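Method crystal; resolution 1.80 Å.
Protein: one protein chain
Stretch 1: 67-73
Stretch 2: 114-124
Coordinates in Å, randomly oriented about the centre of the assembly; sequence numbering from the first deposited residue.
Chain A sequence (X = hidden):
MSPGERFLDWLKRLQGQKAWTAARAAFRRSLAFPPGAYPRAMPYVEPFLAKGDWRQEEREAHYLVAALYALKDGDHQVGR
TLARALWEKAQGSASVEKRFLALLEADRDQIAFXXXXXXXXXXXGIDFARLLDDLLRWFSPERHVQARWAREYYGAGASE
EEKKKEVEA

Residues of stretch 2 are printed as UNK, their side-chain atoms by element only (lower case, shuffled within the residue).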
ATOM      1  N   ALA A  67       6.586  -1.648   1.934  1.00  8.16           N
ATOM      2  CA  ALA A  67       6.874  -2.964   1.371  1.00  9.37           C
ATOM      3  C   ALA A  67       6.311  -3.096  -0.041  1.00 10.89           C
ATOM      4  O   ALA A  67       6.976  -3.616  -0.940  1.00 10.52           O
ATOM      5  CB  ALA A  67       6.301  -4.060   2.267  1.00  8.58           C
ATOM      6  N   LEU A  68       5.084  -2.625  -0.239  1.00  9.63           N
ATOM      7  CA  LEU A  68       4.457  -2.710  -1.555  1.00 10.78           C
ATOM      8  C   LEU A  68       5.128  -1.760  -2.541  1.00 11.45           C
ATOM      9  O   LEU A  68       5.208  -2.042  -3.741  1.00 13.43           O
ATOM     10  CB  LEU A  68       2.958  -2.412  -1.434  1.00 11.50           C
ATOM     11  CG  LEU A  68       2.225  -3.449  -0.570  1.00 13.44           C
ATOM     12  CD1 LEU A  68       0.796  -3.006  -0.306  1.00 11.98           C
ATOM     13  CD2 LEU A  68       2.251  -4.808  -1.270  1.00 14.60           C
ATOM     14  N   TYR A  69       5.615  -0.637  -2.029  1.00 10.22           N
ATOM     15  CA  TYR A  69       6.311   0.349  -2.851  1.00 11.17           C
ATOM     16  C   TYR A  69       7.592  -0.299  -3.378  1.00 11.60           C
ATOM     17  O   TYR A  69       7.934  -0.163  -4.550  1.00 11.79           O
ATOM     18  CB  TYR A  69       6.620   1.586  -1.994  1.00 10.70           C
ATOM     19  CG  TYR A  69       7.477   2.655  -2.640  1.00 12.03           C
ATOM     20  CD1 TYR A  69       8.872   2.594  -2.582  1.00 10.99           C
ATOM     21  CD2 TYR A  69       6.893   3.760  -3.251  1.00 12.85           C
ATOM     22  CE1 TYR A  69       9.661   3.622  -3.112  1.00 13.85           C
ATOM     23  CE2 TYR A  69       7.668   4.788  -3.783  1.00 14.25           C
ATOM     24  CZ  TYR A  69       9.050   4.715  -3.708  1.00 13.21           C
ATOM     25  OH  TYR A  69       9.810   5.745  -4.221  1.00 15.61           O
ATOM     26  N   ALA A  70       8.292  -1.017  -2.504  1.00 11.28           N
ATOM     27  CA  ALA A  70       9.521  -1.695  -2.894  1.00 10.68           C
ATOM     28  C   ALA A  70       9.236  -2.803  -3.911  1.00 11.70           C
ATOM     29  O   ALA A  70       9.992  -2.982  -4.872  1.00 13.49           O
ATOM     30  CB  ALA A  70      10.210  -2.270  -1.658  1.00 12.52           C
ATOM     31  N   LEU A  71       8.151  -3.544  -3.700  1.00 10.68           N
ATOM     32  CA  LEU A  71       7.769  -4.626  -4.604  1.00 11.28           C
ATOM     33  C   LEU A  71       7.625  -4.097  -6.029  1.00 12.95           C
ATOM     34  O   LEU A  71       7.994  -4.772  -6.999  1.00 11.25           O
ATOM     35  CB  LEU A  71       6.446  -5.259  -4.151  1.00 10.17           C
ATOM     36  CG  LEU A  71       5.834  -6.325  -5.069  1.00 11.12           C
ATOM     37  CD1 LEU A  71       6.751  -7.542  -5.130  1.00 12.29           C
ATOM     38  CD2 LEU A  71       4.453  -6.724  -4.555  1.00 11.34           C
ATOM     39  N   LYS A  72       7.091  -2.882  -6.145  1.00 11.62           N
ATOM     40  CA  LYS A  72       6.888  -2.242  -7.440  1.00 12.48           C
ATOM     41  C   LYS A  72       8.076  -1.357  -7.812  1.00 13.33           C
ATOM     42  O   LYS A  72       8.000  -0.541  -8.734  1.00 13.33           O
ATOM     43  CB  LYS A  72       5.594  -1.414  -7.415  1.00 12.35           C
ATOM     44  CG  LYS A  72       4.320  -2.253  -7.493  1.00 13.94           C
ATOM     45  CD  LYS A  72       4.105  -2.783  -8.912  1.00 13.84           C
ATOM     46  CE  LYS A  72       2.865  -3.667  -9.011  1.00 14.77           C
ATOM     47  NZ  LYS A  72       2.625  -4.135 -10.406  1.00 15.15           N
ATOM     48  N   ASP A  73       9.174  -1.531  -7.086  1.00 14.20           N
ATOM     49  CA  ASP A  73      10.397  -0.771  -7.328  1.00 14.59           C
ATOM     50  C   ASP A  73      10.157   0.740  -7.343  1.00 14.31           C
ATOM     51  O   ASP A  73      10.754   1.471  -8.137  1.00 14.61           O
ATOM     52  CB  ASP A  73      11.030  -1.222  -8.649  1.00 17.16           C
ATOM     53  CG  ASP A  73      12.512  -0.920  -8.715  1.00 21.15           C
ATOM     54  OD1 ASP A  73      13.235  -1.308  -7.770  1.00 20.51           O
ATOM     55  OD2 ASP A  73      12.955  -0.304  -9.709  1.00 20.49           O
ATOM     56  N   UNK A 114      -4.287  -9.751   1.542  1.00 13.39           N
ATOM     57  CA  UNK A 114      -5.012  -9.447   0.311  1.00 12.68           C
ATOM     58  C   UNK A 114      -4.491  -8.234  -0.436  1.00 11.76           C
ATOM     59  O   UNK A 114      -4.570  -8.178  -1.664  1.00 10.43           O
ATOM     60  n   UNK A 114     -10.775 -13.436   1.947  1.00 15.33           N
ATOM     61  c   UNK A 114      -6.504  -9.298   0.605  1.00 12.78           C
ATOM     62  n   UNK A 114      -9.162 -11.898   1.390  1.00 15.03           N
ATOM     63  n   UNK A 114     -11.208 -11.190   2.180  1.00 15.92           N
ATOM     64  c   UNK A 114      -7.132 -10.634   0.940  1.00 11.90           C
ATOM     65  c   UNK A 114      -8.616 -10.552   1.234  1.00 14.05           C
ATOM     66  c   UNK A 114     -10.384 -12.173   1.837  1.00 18.59           C
ATOM     67  N   UNK A 115      -3.943  -7.267   0.292  1.00 11.09           N
ATOM     68  CA  UNK A 115      -3.417  -6.082  -0.365  1.00 11.05           C
ATOM     69  C   UNK A 115      -2.112  -6.437  -1.072  1.00 11.91           C
ATOM     70  O   UNK A 115      -1.856  -5.973  -2.182  1.00 11.28           O
ATOM     71  c   UNK A 115      -4.317  -3.147  -0.689  1.00 14.53           C
ATOM     72  c   UNK A 115      -3.028  -3.554   0.050  1.00 18.04           C
ATOM     73  c   UNK A 115      -2.727  -2.561   1.164  1.00 19.37           C
ATOM     74  c   UNK A 115      -3.186  -4.957   0.647  1.00 13.38           C
ATOM     75  N   UNK A 116      -1.287  -7.265  -0.436  1.00 10.72           N
ATOM     76  CA  UNK A 116      -0.031  -7.675  -1.059  1.00 11.67           C
ATOM     77  C   UNK A 116      -0.354  -8.456  -2.330  1.00 11.77           C
ATOM     78  O   UNK A 116       0.254  -8.250  -3.382  1.00 13.00           O
ATOM     79  n   UNK A 116       1.872 -13.372  -0.223  1.00 32.96           N
ATOM     80  c   UNK A 116       2.049 -10.622  -0.792  1.00 25.09           C
ATOM     81  c   UNK A 116       1.907 -12.511   0.787  1.00 32.42           C
ATOM     82  n   UNK A 116       1.859 -12.955   2.038  1.00 32.06           N
ATOM     83  c   UNK A 116       0.781  -8.565  -0.114  1.00 13.55           C
ATOM     84  n   UNK A 116       1.990 -11.206   0.546  1.00 28.94           N
ATOM     85  c   UNK A 116       2.058  -9.105  -0.743  1.00 19.08           C
ATOM     86  N   UNK A 117      -1.328  -9.351  -2.230  1.00 10.31           N
ATOM     87  CA  UNK A 117      -1.725 -10.157  -3.376  1.00 11.08           C
ATOM     88  C   UNK A 117      -2.270  -9.300  -4.522  1.00 10.84           C
ATOM     89  O   UNK A 117      -1.970  -9.550  -5.693  1.00 11.57           O
ATOM     90  n   UNK A 117      -5.580 -12.797  -3.841  1.00 28.40           N
ATOM     91  c   UNK A 117      -2.768 -11.188  -2.942  1.00 14.16           C
ATOM     92  c   UNK A 117      -3.285 -12.066  -4.067  1.00 21.46           C
ATOM     93  o   UNK A 117      -3.956 -14.093  -2.981  1.00 29.66           O
ATOM     94  c   UNK A 117      -4.306 -13.078  -3.587  1.00 26.27           C
ATOM     95  N   UNK A 118      -3.063  -8.286  -4.187  1.00  9.79           N
ATOM     96  CA  UNK A 118      -3.653  -7.410  -5.200  1.00 10.10           C
ATOM     97  C   UNK A 118      -2.606  -6.564  -5.925  1.00 10.16           C
ATOM     98  O   UNK A 118      -2.675  -6.381  -7.138  1.00 10.07           O
ATOM     99  c   UNK A 118      -4.691  -6.510  -4.564  1.00 10.06           C
ATOM    100  N   UNK A 119      -1.648  -6.029  -5.175  1.00 10.51           N
ATOM    101  CA  UNK A 119      -0.595  -5.223  -5.777  1.00 10.15           C
ATOM    102  C   UNK A 119       0.278  -6.111  -6.663  1.00 11.51           C
ATOM    103  O   UNK A 119       0.690  -5.705  -7.748  1.00 11.51           O
ATOM    104  c   UNK A 119       0.273  -4.536  -4.683  1.00  9.00           C
ATOM    105  c   UNK A 119      -0.573  -3.532  -3.920  1.00  8.13           C
ATOM    106  c   UNK A 119       1.461  -3.826  -5.310  1.00 10.18           C
ATOM    107  N   UNK A 120       0.545  -7.333  -6.210  1.00 10.74           N
ATOM    108  CA  UNK A 120       1.371  -8.258  -6.982  1.00 12.13           C
ATOM    109  C   UNK A 120       0.648  -8.715  -8.247  1.00 12.34           C
ATOM    110  O   UNK A 120       1.274  -9.111  -9.231  1.00 13.53           O
ATOM    111  c   UNK A 120       1.735  -9.470  -6.125  1.00 12.43           C
ATOM    112  N   UNK A 121      -0.677  -8.649  -8.214  1.00 11.74           N
ATOM    113  CA  UNK A 121      -1.499  -9.077  -9.336  1.00 12.52           C
ATOM    114  C   UNK A 121      -1.574  -8.059 -10.473  1.00 12.75           C
ATOM    115  O   UNK A 121      -1.567  -8.435 -11.647  1.00 13.76           O
ATOM    116  c   UNK A 121      -3.922  -9.976  -9.822  1.00 17.18           C
ATOM    117  c   UNK A 121      -2.913  -9.385  -8.836  1.00 13.82           C
ATOM    118  c   UNK A 121      -3.411 -11.307 -10.357  1.00 19.47           C
ATOM    119  c   UNK A 121      -5.253 -10.166  -9.109  1.00 18.67           C
ATOM    120  N   UNK A 122      -1.643  -6.775 -10.138  1.00 12.97           N
ATOM    121  CA  UNK A 122      -1.752  -5.754 -11.174  1.00 12.47           C
ATOM    122  C   UNK A 122      -0.461  -5.498 -11.936  1.00 12.99           C
ATOM    123  O   UNK A 122       0.636  -5.798 -11.459  1.00 11.83           O
ATOM    124  c   UNK A 122      -2.256  -4.405 -10.605  1.00 13.92           C
ATOM    125  c   UNK A 122      -1.207  -3.783  -9.700  1.00 13.89           C
ATOM    126  c   UNK A 122      -3.569  -4.620  -9.855  1.00 15.12           C
ATOM    127  N   UNK A 123      -0.605  -4.949 -13.137  1.00 12.14           N
ATOM    128  CA  UNK A 123       0.539  -4.633 -13.974  1.00 14.08           C
ATOM    129  C   UNK A 123       0.849  -3.146 -13.807  1.00 14.71           C
ATOM    130  O   UNK A 123      -0.062  -2.325 -13.693  1.00 15.26           O
ATOM    131  c   UNK A 123       0.221  -4.913 -15.448  1.00 16.36           C
ATOM    132  o   UNK A 123       0.874  -7.932 -16.436  1.00 29.15           O
ATOM    133  c   UNK A 123      -0.579  -6.189 -15.726  1.00 22.61           C
ATOM    134  o   UNK A 123       0.167  -8.002 -14.358  1.00 22.83           O
ATOM    135  c   UNK A 123       0.208  -7.465 -15.487  1.00 24.38           C
ATOM    136  N   UNK A 124       2.133  -2.804 -13.778  1.00 13.85           N
ATOM    137  CA  UNK A 124       2.522  -1.411 -13.663  1.00 14.68           C
ATOM    138  C   UNK A 124       2.411  -0.736 -12.310  1.00 14.85           C
ATOM    139  O   UNK A 124       2.100  -1.366 -11.298  1.00 12.48           O
TER

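Position 114 carries three carbons, a nitrogen, then a carbon bearing two more nitrogens: an unbranched chain ending in a guanidinium. It extends out of reach of stretch 1, with no contact there. This is R114.

Position 115 has four carbons, forked at the second. Its CA-to-CB bond points sideways, yet one tip carbon of the fork comes 3.8 Å from L68 CD1. The fork at the second carbon identifies L115, and that tip is CD2.

Position 116 again shows three carbons, a nitrogen and a carbon with two nitrogens. L68 CD2 sits 3.7 Å from the CA of position 116 and 4.2 Å from its CB: the leucine packs against the root of the side chain, while the charged end leads away. The guanidinium makes it R116. A long polar residue can thus border an apolar contact by lending only its base.

Position 117 has three carbons, the third holding one oxygen and one nitrogen. Its CA-to-CB bond points away, and it touches nothing on stretch 1. That terminal amide makes it Q117.

Position 118 has a single carbon, out of reach of stretch 1: A118.

Position 119 has three carbons, with the fork at the first. One tip lies 3.9 Å from L68 CD1, the other 4.2 Å from L71 CD2 and 3.9 Å from K72 CG. Branching at CB defines V119; the first tip is CG2 and the second CG1, and both methyls pack on L68. Its backbone is close too, with V119 O 3.2 Å from K72 CE.

Position 120 has one carbon, set sideways, 4.2 Å from L71 CD2. It is A120, a small apolar patch beside the leucine.

Position 121 has four carbons forked at the second; its CA-to-CB bond points away, and it makes no contact. It is L121, the last helical residue here.

Position 122 has three carbons forked at the first. Its CA-to-CB bond points sideways, with one tip carbon 3.9 Å from K72 NZ, but the stronger link is through the backbone: K72 NZ donates a hydrogen bond to the O of position 122 at 2.8 Å. The fork at CB makes it V122, and that tip is CG2.

Position 123 has three carbons, the third bearing two oxygens. Its CA-to-CB bond points away, and the side chain comes no nearer than 5.6 Å to stretch 1. The carboxylate makes it E123.

Position 124 has no side-chain atoms. Its O accepts a second hydrogen bond from K72 NZ at 3.0 Å. It is G124, and its phi of 76° by itself favours glycine.

The contact has two parts. Two helices running nearly parallel, at 20° with axes 10.4 Å apart, pack L68 and L71 against L115, V119 and A120, with V119 pointing toward stretch 1. Beyond the helices, K72 lays its aliphatic stem against V119, then places its ammonium on the carbonyls of V122 and G124. The rule is economical: apolar side chains join the helices, and one lysine binds the following segment through backbone oxygens.

Stretch 2 114-124: RLRQAVALVEG
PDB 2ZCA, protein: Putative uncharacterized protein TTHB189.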